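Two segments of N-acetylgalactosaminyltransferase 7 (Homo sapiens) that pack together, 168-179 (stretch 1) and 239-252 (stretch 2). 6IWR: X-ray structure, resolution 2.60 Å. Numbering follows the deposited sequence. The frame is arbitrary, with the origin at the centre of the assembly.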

ATOM      1  N   HIS A 168     -26.674  -0.597 -22.033  1.00 27.40           N
ATOM      2  CA  HIS A 168     -27.468   0.561 -22.435  1.00 27.62           C
ATOM      3  C   HIS A 168     -26.646   1.469 -23.339  1.00 28.92           C
ATOM      4  O   HIS A 168     -27.099   1.884 -24.413  1.00 30.08           O
ATOM      5  N   SER A 169     -25.413   1.756 -22.933  1.00 29.54           N
ATOM      6  CA  SER A 169     -24.562   2.632 -23.721  1.00 23.56           C
ATOM      7  C   SER A 169     -24.368   2.082 -25.133  1.00 25.41           C
ATOM      8  O   SER A 169     -24.487   2.825 -26.112  1.00 25.73           O
ATOM      9  N   VAL A 170     -24.114   0.774 -25.264  1.00 28.11           N
ATOM     10  CA  VAL A 170     -23.924   0.164 -26.585  1.00 27.97           C
ATOM     11  C   VAL A 170     -25.197   0.273 -27.417  1.00 29.05           C
ATOM     12  O   VAL A 170     -25.163   0.642 -28.605  1.00 23.50           O
ATOM     13  N   ILE A 171     -26.340  -0.060 -26.806  1.00 25.87           N
ATOM     14  CA  ILE A 171     -27.625   0.128 -27.465  1.00 23.83           C
ATOM     15  C   ILE A 171     -27.817   1.597 -27.851  1.00 27.58           C
ATOM     16  O   ILE A 171     -28.261   1.913 -28.961  1.00 28.70           O
ATOM     17  N   LYS A 172     -27.429   2.524 -26.975  1.00 23.52           N
ATOM     18  CA  LYS A 172     -27.757   3.922 -27.247  1.00 25.61           C
ATOM     19  C   LYS A 172     -26.966   4.489 -28.421  1.00 24.05           C
ATOM     20  O   LYS A 172     -27.509   5.251 -29.220  1.00 27.20           O
ATOM     21  N   ARG A 173     -25.687   4.170 -28.539  1.00 25.30           N
ATOM     22  CA  ARG A 173     -24.843   4.908 -29.468  1.00 25.34           C
ATOM     23  C   ARG A 173     -24.425   4.080 -30.673  1.00 25.36           C
ATOM     24  O   ARG A 173     -23.532   4.486 -31.428  1.00 31.22           O
ATOM     25  N   THR A 174     -25.069   2.946 -30.889  1.00 24.48           N
ATOM     26  CA  THR A 174     -24.669   2.111 -31.988  1.00 24.56           C
ATOM     27  C   THR A 174     -25.805   2.006 -32.978  1.00 22.63           C
ATOM     28  O   THR A 174     -26.923   1.633 -32.599  1.00 21.18           O
ATOM     29  N   PRO A 175     -25.553   2.326 -34.244  1.00 25.24           N
ATOM     30  CA  PRO A 175     -26.580   2.152 -35.280  1.00 18.45           C
ATOM     31  C   PRO A 175     -27.196   0.759 -35.216  1.00 26.70           C
ATOM     32  O   PRO A 175     -26.497  -0.252 -35.267  1.00 27.99           O
ATOM     33  N   ARG A 176     -28.527   0.718 -35.128  1.00 34.32           N
ATOM     34  CA  ARG A 176     -29.232  -0.547 -34.953  1.00 29.25           C
ATOM     35  C   ARG A 176     -28.813  -1.581 -35.990  1.00 31.09           C
ATOM     36  O   ARG A 176     -28.619  -2.758 -35.657  1.00 37.99           O
ATOM     37  N   LYS A 177     -28.659  -1.164 -37.249  1.00 25.62           N
ATOM     38  CA  LYS A 177     -28.502  -2.134 -38.328  1.00 29.12           C
ATOM     39  C   LYS A 177     -27.153  -2.856 -38.287  1.00 32.75           C
ATOM     40  O   LYS A 177     -27.016  -3.928 -38.888  1.00 27.27           O
ATOM     41  N   TYR A 178     -26.150  -2.313 -37.594  1.00 34.72           N
ATOM     42  CA  TYR A 178     -24.877  -3.029 -37.481  1.00 26.97           C
ATOM     43  C   TYR A 178     -24.787  -3.890 -36.234  1.00 25.87           C
ATOM     44  O   TYR A 178     -23.895  -4.735 -36.156  1.00 32.39           O
ATOM     45  N   LEU A 179     -25.703  -3.733 -35.284  1.00 26.78           N
ATOM     46  CA  LEU A 179     -25.636  -4.442 -34.014  1.00 21.56           C
ATOM     47  C   LEU A 179     -26.404  -5.746 -34.150  1.00 29.05           C
ATOM     48  O   LEU A 179     -27.630  -5.773 -34.035  1.00 41.70           O
ATOM     49  N   TYR A 239     -15.153  -7.110 -28.418  1.00 23.87           N
ATOM     50  CA  TYR A 239     -15.087  -7.390 -26.992  1.00 23.79           C
ATOM     51  C   TYR A 239     -15.099  -6.096 -26.185  1.00 24.31           C
ATOM     52  O   TYR A 239     -14.480  -5.100 -26.572  1.00 24.25           O
ATOM     53  N   LEU A 240     -15.796  -6.136 -25.045  1.00 28.30           N
ATOM     54  CA  LEU A 240     -15.993  -5.007 -24.140  1.00 29.98           C
ATOM     55  C   LEU A 240     -15.983  -5.496 -22.698  1.00 27.32           C
ATOM     56  O   LEU A 240     -16.667  -6.472 -22.384  1.00 30.27           O
ATOM     57  N   ASP A 241     -15.227  -4.811 -21.825  1.00 29.17           N
ATOM     58  CA  ASP A 241     -15.279  -5.047 -20.374  1.00 30.79           C
ATOM     59  C   ASP A 241     -16.728  -4.874 -19.896  1.00 31.77           C
ATOM     60  O   ASP A 241     -17.544  -4.215 -20.539  1.00 25.26           O
ATOM     61  N   ALA A 242     -17.058  -5.463 -18.749  1.00 32.07           N
ATOM     62  CA  ALA A 242     -18.418  -5.272 -18.253  1.00 28.45           C
ATOM     63  C   ALA A 242     -18.610  -3.936 -17.528  1.00 31.12           C
ATOM     64  O   ALA A 242     -19.664  -3.710 -16.926  1.00 33.33           O
ATOM     65  N   HIS A 243     -17.633  -3.035 -17.586  1.00 33.30           N
ATOM     66  CA  HIS A 243     -17.713  -1.726 -16.950  1.00 26.83           C
ATOM     67  C   HIS A 243     -17.186  -0.674 -17.934  1.00 30.36           C
ATOM     68  O   HIS A 243     -16.183   0.002 -17.701  1.00 28.79           O
ATOM     69  N   CYS A 244     -17.891  -0.531 -19.062  1.00 34.83           N
ATOM     70  CA  CYS A 244     -17.507   0.384 -20.130  1.00 28.94           C
ATOM     71  C   CYS A 244     -18.668   1.294 -20.520  1.00 28.84           C
ATOM     72  O   CYS A 244     -19.845   0.954 -20.344  1.00 29.51           O
ATOM     73  N   GLU A 245     -18.313   2.460 -21.075  1.00 25.01           N
ATOM     74  CA  GLU A 245     -19.277   3.389 -21.670  1.00 24.63           C
ATOM     75  C   GLU A 245     -18.710   3.855 -23.004  1.00 25.07           C
ATOM     76  O   GLU A 245     -17.713   4.585 -23.063  1.00 28.77           O
ATOM     77  N   VAL A 246     -19.336   3.434 -24.054  1.00 26.02           N
ATOM     78  CA  VAL A 246     -18.855   3.682 -25.404  1.00 25.97           C
ATOM     79  C   VAL A 246     -19.152   5.126 -25.807  1.00 30.72           C
ATOM     80  O   VAL A 246     -20.238   5.654 -25.526  1.00 29.57           O
ATOM     81  N   ALA A 247     -18.190   5.792 -26.463  1.00 29.07           N
ATOM     82  CA  ALA A 247     -18.346   7.180 -26.915  1.00 23.37           C
ATOM     83  C   ALA A 247     -19.303   7.286 -28.112  1.00 26.57           C
ATOM     84  O   ALA A 247     -19.751   6.279 -28.666  1.00 25.17           O
ATOM     85  N   VAL A 248     -19.597   8.527 -28.560  1.00 21.10           N
ATOM     86  CA  VAL A 248     -20.544   8.662 -29.672  1.00 28.90           C
ATOM     87  C   VAL A 248     -19.801   8.478 -30.983  1.00 27.88           C
ATOM     88  O   VAL A 248     -18.655   8.913 -31.142  1.00 28.31           O
ATOM     89  N   ASN A 249     -20.475   7.820 -31.926  1.00 27.43           N
ATOM     90  CA  ASN A 249     -19.890   7.378 -33.185  1.00 26.97           C
ATOM     91  C   ASN A 249     -18.593   6.613 -32.950  1.00 28.86           C
ATOM     92  O   ASN A 249     -17.546   6.930 -33.524  1.00 32.25           O
ATOM     93  N   TRP A 250     -18.674   5.582 -32.091  1.00 25.66           N
ATOM     94  CA  TRP A 250     -17.539   4.694 -31.858  1.00 25.25           C
ATOM     95  C   TRP A 250     -17.467   3.589 -32.878  1.00 25.99           C
ATOM     96  O   TRP A 250     -16.393   2.998 -33.057  1.00 30.79           O
ATOM     97  N   TYR A 251     -18.575   3.308 -33.554  1.00 24.11           N
ATOM     98  CA  TYR A 251     -18.705   2.076 -34.310  1.00 22.75           C
ATOM     99  C   TYR A 251     -18.058   2.179 -35.688  1.00 24.68           C
ATOM    100  O   TYR A 251     -17.290   1.296 -36.089  1.00 26.27           O
ATOM    101  N   ALA A 252     -18.368   3.225 -36.441  1.00 23.98           N
ATOM    102  CA  ALA A 252     -17.863   3.310 -37.814  1.00 23.74           C
ATOM    103  C   ALA A 252     -16.342   3.404 -37.856  1.00 24.27           C
ATOM    104  O   ALA A 252     -15.706   2.599 -38.554  1.00 28.68           O
TER

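The helix of stretch 1 runs almost parallel to strand 244-246, at 5° and with a closest approach of 7.2 Å between their axes. Ser169 points its CA-to-CB bond toward stretch 2, and its short side chain fits beside the strand. Its chi1 of 123° lies between wells and places OG 3.0 Å from Val246 N, which donates a nearly straight hydrogen bond to it. The serine hydroxyl thus supplies an acceptor for a strand amide that faces the helix.

Val246 is the bump that fills the groove along the helix. Its CG1 lies 3.7 Å from Ser169 OG and 4.0 Å from Arg173 CB, one helical turn further on, and touches Val170 CA at 4.5 Å. Val170, a t rotamer, spreads its two methyls over different neighbours: CG2 meets Leu240 CD2 at 3.8 Å, while CG1 lies 4.3 Å from Trp250 CZ2. A beta-branched residue suits such a place, being compact yet wide near the backbone.

Arg173 contributes the largest covered area of stretch 1. With chi1 m and chi2 and chi3 both t, its extended chain passes along the loop after the strand; CD lies 3.7 Å from Ala247 O, and NE is 4.1 Å from Val248 CG1. The aliphatic part thus serves as packing surface, while NH2 gives a weak hydrogen bond to Val246 O at 3.1 Å. NE and NH1 are satisfied elsewhere in the structure. A water extends the contact, accepting from Asn249 N at 2.7 Å and donating weakly to Arg173 O at 3.3 Å.

The CA-to-CB bond of Trp250 points sideways, but with chi1 p the end of its side chain comes nearer to stretch 1. There NE1 donates to Thr174 OG1 at 2.8 Å, with OG1 at the ring edge, near its plane. The indole suits this place by offering both a broad apolar surface to Val170 and an N-H to Thr174. Thr174, in the m rotamer, in turn donates from OG1 to Val170 O at 2.8 Å, so a single hydroxyl links the indole to the helical backbone.

The methyl of Thr174 turns to another ring: CG2 is 3.9 Å from Tyr251 CD1. Tyr251, a t rotamer pointing toward stretch 1, lies against a shallow hollow made by this methyl, Pro175 and Tyr178. Pro175 CD approaches Tyr251 CB at 4.1 Å, and Tyr178 CB comes within 3.3 Å of Tyr251 CE2. Tyr178, an m rotamer, then leads its end away; the two tyrosine rings are slid apart and barely overlap.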

ATOM      1  CB  HIS A 168     -27.971   1.340 -21.207  1.00 23.47           C
ATOM      2  CG  HIS A 168     -29.255   0.815 -20.635  1.00 25.81           C
ATOM      3  ND1 HIS A 168     -30.471   1.441 -20.819  1.00 26.06           N
ATOM      4  CD2 HIS A 168     -29.510  -0.277 -19.873  1.00 27.18           C
ATOM      5  CE1 HIS A 168     -31.417   0.756 -20.200  1.00 26.64           C
ATOM      6  NE2 HIS A 168     -30.861  -0.289 -19.613  1.00 24.96           N
ATOM      7  CB  SER A 169     -23.245   2.834 -22.971  1.00 23.06           C
ATOM      8  OG  SER A 169     -22.112   2.455 -23.716  1.00 27.90           O
ATOM      9  CB  VAL A 170     -23.483  -1.303 -26.445  1.00 28.44           C
ATOM     10  CG1 VAL A 170     -23.563  -2.002 -27.805  1.00 23.48           C
ATOM     11  CG2 VAL A 170     -22.086  -1.391 -25.851  1.00 24.26           C
ATOM     12  CB  ILE A 171     -28.746  -0.393 -26.547  1.00 26.57           C
ATOM     13  CG1 ILE A 171     -28.521  -1.878 -26.239  1.00 27.79           C
ATOM     14  CG2 ILE A 171     -30.111  -0.159 -27.163  1.00 19.98           C
ATOM     15  CD1 ILE A 171     -29.526  -2.795 -26.900  1.00 30.15           C
ATOM     16  CB  LYS A 172     -27.541   4.786 -26.011  1.00 21.76           C
ATOM     17  CG  LYS A 172     -28.234   6.121 -26.129  1.00 21.61           C
ATOM     18  CD  LYS A 172     -28.256   6.875 -24.809  1.00 27.02           C
ATOM     19  CE  LYS A 172     -28.953   8.204 -24.929  1.00 27.17           C
ATOM     20  NZ  LYS A 172     -28.701   9.046 -23.731  1.00 28.62           N
ATOM     21  CB  ARG A 173     -23.625   5.449 -28.735  1.00 26.02           C
ATOM     22  CG  ARG A 173     -24.021   6.143 -27.461  1.00 22.79           C
ATOM     23  CD  ARG A 173     -22.870   6.861 -26.854  1.00 25.17           C
ATOM     24  NE  ARG A 173     -23.357   7.765 -25.821  1.00 28.80           N
ATOM     25  CZ  ARG A 173     -23.364   7.503 -24.517  1.00 29.86           C
ATOM     26  NH1 ARG A 173     -23.848   8.403 -23.675  1.00 32.74           N
ATOM     27  NH2 ARG A 173     -22.886   6.357 -24.057  1.00 28.70           N
ATOM     28  CB  THR A 174     -24.267   0.721 -31.482  1.00 22.10           C
ATOM     29  OG1 THR A 174     -23.213   0.878 -30.536  1.00 23.08           O
ATOM     30  CG2 THR A 174     -23.726  -0.105 -32.587  1.00 20.74           C
ATOM     31  CB  PRO A 175     -25.808   2.359 -36.585  1.00 21.19           C
ATOM     32  CG  PRO A 175     -24.520   2.988 -36.184  1.00 36.21           C
ATOM     33  CD  PRO A 175     -24.212   2.538 -34.805  1.00 29.40           C
ATOM     34  CB  ARG A 176     -30.737  -0.304 -35.023  1.00 33.17           C
ATOM     35  CG  ARG A 176     -31.198   0.843 -34.131  1.00 50.66           C
ATOM     36  CD  ARG A 176     -32.717   0.959 -34.096  1.00 62.04           C
ATOM     37  NE  ARG A 176     -33.241   1.586 -35.304  1.00 69.04           N
ATOM     38  CZ  ARG A 176     -33.632   2.854 -35.363  1.00 74.66           C
ATOM     39  NH1 ARG A 176     -33.554   3.601 -34.270  1.00 73.27           N
ATOM     40  NH2 ARG A 176     -34.105   3.370 -36.496  1.00 77.70           N
ATOM     41  CB  LYS A 177     -28.705  -1.448 -39.673  1.00 22.99           C
ATOM     42  CG  LYS A 177     -27.697  -0.354 -39.967  1.00 32.51           C
ATOM     43  CD  LYS A 177     -27.832   0.139 -41.399  1.00 33.91           C
ATOM     44  CE  LYS A 177     -28.899   1.208 -41.519  1.00 29.50           C
ATOM     45  NZ  LYS A 177     -28.236   2.531 -41.437  1.00 39.00           N
ATOM     46  CB  TYR A 178     -23.695  -2.058 -37.526  1.00 23.34           C
ATOM     47  CG  TYR A 178     -23.794  -1.173 -38.737  1.00 29.89           C
ATOM     48  CD1 TYR A 178     -23.431  -1.641 -39.998  1.00 28.06           C
ATOM     49  CD2 TYR A 178     -24.339   0.101 -38.644  1.00 29.87           C
ATOM     50  CE1 TYR A 178     -23.557  -0.840 -41.116  1.00 27.22           C
ATOM     51  CE2 TYR A 178     -24.466   0.897 -39.760  1.00 30.38           C
ATOM     52  CZ  TYR A 178     -24.082   0.417 -40.982  1.00 28.04           C
ATOM     53  OH  TYR A 178     -24.224   1.220 -42.065  1.00 35.50           O
ATOM     54  CB  LEU A 179     -26.216  -3.587 -32.907  1.00 22.07           C
ATOM     55  CG  LEU A 179     -25.494  -3.700 -31.574  1.00 26.82           C
ATOM     56  CD1 LEU A 179     -26.491  -3.646 -30.440  1.00 26.86           C
ATOM     57  CD2 LEU A 179     -24.631  -4.930 -31.479  1.00 30.52           C
ATOM     58  CB  TYR A 239     -13.831  -8.210 -26.669  1.00 27.60           C
ATOM     59  CG  TYR A 239     -13.919  -9.615 -27.179  1.00 24.47           C
ATOM     60  CD1 TYR A 239     -14.474 -10.614 -26.395  1.00 22.32           C
ATOM     61  CD2 TYR A 239     -13.472  -9.938 -28.460  1.00 20.60           C
ATOM     62  CE1 TYR A 239     -14.589 -11.928 -26.869  1.00 24.90           C
ATOM     63  CE2 TYR A 239     -13.576 -11.232 -28.950  1.00 22.95           C
ATOM     64  CZ  TYR A 239     -14.145 -12.231 -28.150  1.00 24.30           C
ATOM     65  OH  TYR A 239     -14.268 -13.530 -28.619  1.00 25.00           O
ATOM     66  CB  LEU A 240     -17.337  -4.318 -24.425  1.00 29.83           C
ATOM     67  CG  LEU A 240     -17.383  -2.944 -25.104  1.00 28.55           C
ATOM     68  CD1 LEU A 240     -16.157  -2.716 -25.912  1.00 27.63           C
ATOM     69  CD2 LEU A 240     -18.612  -2.833 -25.974  1.00 23.01           C
ATOM     70  CB  ASP A 241     -14.343  -4.070 -19.595  1.00 32.68           C
ATOM     71  CG  ASP A 241     -13.033  -4.739 -19.042  1.00 41.57           C
ATOM     72  OD1 ASP A 241     -12.521  -5.615 -19.779  1.00 46.21           O
ATOM     73  OD2 ASP A 241     -12.510  -4.379 -17.903  1.00 36.54           O
ATOM     74  CB  ALA A 242     -18.823  -6.435 -17.350  1.00 28.55           C
ATOM     75  CB  HIS A 243     -16.946  -1.719 -15.620  1.00 27.62           C
ATOM     76  CG  HIS A 243     -15.760  -2.642 -15.601  1.00 33.96           C
ATOM     77  ND1 HIS A 243     -15.769  -3.854 -14.949  1.00 31.50           N
ATOM     78  CD2 HIS A 243     -14.542  -2.543 -16.196  1.00 35.20           C
ATOM     79  CE1 HIS A 243     -14.603  -4.455 -15.131  1.00 43.94           C
ATOM     80  NE2 HIS A 243     -13.839  -3.679 -15.884  1.00 40.81           N
ATOM     81  CB  CYS A 244     -17.030  -0.387 -21.370  1.00 25.53           C
ATOM     82  SG  CYS A 244     -15.575  -1.348 -21.039  1.00 38.85           S
ATOM     83  CB  GLU A 245     -19.585   4.578 -20.756  1.00 19.65           C
ATOM     84  CG  GLU A 245     -20.437   4.208 -19.566  1.00 30.80           C
ATOM     85  CD  GLU A 245     -20.703   5.389 -18.635  1.00 39.08           C
ATOM     86  OE1 GLU A 245     -21.377   6.350 -19.061  1.00 35.30           O
ATOM     87  OE2 GLU A 245     -20.228   5.364 -17.476  1.00 33.33           O
ATOM     88  CB  VAL A 246     -19.550   2.665 -26.321  1.00 25.91           C
ATOM     89  CG1 VAL A 246     -20.746   3.299 -26.997  1.00 25.19           C
ATOM     90  CG2 VAL A 246     -18.572   2.035 -27.277  1.00 31.07           C
ATOM     91  CB  ALA A 247     -16.999   7.759 -27.301  1.00 19.64           C
ATOM     92  CB  VAL A 248     -21.340   9.996 -29.647  1.00 28.64           C
ATOM     93  CG1 VAL A 248     -21.538  10.537 -28.240  1.00 21.99           C
ATOM     94  CG2 VAL A 248     -20.798  11.038 -30.624  1.00 22.53           C
ATOM     95  CB  ASN A 249     -19.662   8.545 -34.139  1.00 27.15           C
ATOM     96  CG  ASN A 249     -19.271   8.079 -35.506  1.00 28.35           C
ATOM     97  OD1 ASN A 249     -19.582   6.953 -35.884  1.00 25.37           O
ATOM     98  ND2 ASN A 249     -18.584   8.922 -36.258  1.00 25.75           N
ATOM     99  CB  TRP A 250     -17.597   4.032 -30.477  1.00 23.78           C
ATOM    100  CG  TRP A 250     -18.743   3.069 -30.330  1.00 24.39           C
ATOM    101  CD1 TRP A 250     -20.071   3.391 -30.264  1.00 26.60           C
ATOM    102  CD2 TRP A 250     -18.677   1.628 -30.224  1.00 27.11           C
ATOM    103  NE1 TRP A 250     -20.830   2.250 -30.106  1.00 25.03           N
ATOM    104  CE2 TRP A 250     -20.008   1.157 -30.090  1.00 22.92           C
ATOM    105  CE3 TRP A 250     -17.623   0.694 -30.212  1.00 26.75           C
ATOM    106  CZ2 TRP A 250     -20.322  -0.202 -29.959  1.00 21.14           C
ATOM    107  CZ3 TRP A 250     -17.941  -0.670 -30.083  1.00 25.05           C
ATOM    108  CH2 TRP A 250     -19.282  -1.097 -29.960  1.00 25.71           C
ATOM    109  CB  TYR A 251     -20.178   1.697 -34.425  1.00 22.78           C
ATOM    110  CG  TYR A 251     -20.351   0.346 -35.053  1.00 26.67           C
ATOM    111  CD1 TYR A 251     -20.334  -0.799 -34.273  1.00 22.92           C
ATOM    112  CD2 TYR A 251     -20.484   0.203 -36.449  1.00 26.53           C
ATOM    113  CE1 TYR A 251     -20.463  -2.059 -34.849  1.00 26.74           C
ATOM    114  CE2 TYR A 251     -20.610  -1.049 -37.033  1.00 23.87           C
ATOM    115  CZ  TYR A 251     -20.595  -2.177 -36.222  1.00 24.19           C
ATOM    116  OH  TYR A 251     -20.723  -3.428 -36.767  1.00 24.78           O
ATOM    117  CB  ALA A 252     -18.531   4.489 -38.532  1.00 21.65           C
TER
HETATM  118  O   HOH W   1     -23.134   7.778 -31.883  1.00 34.99           O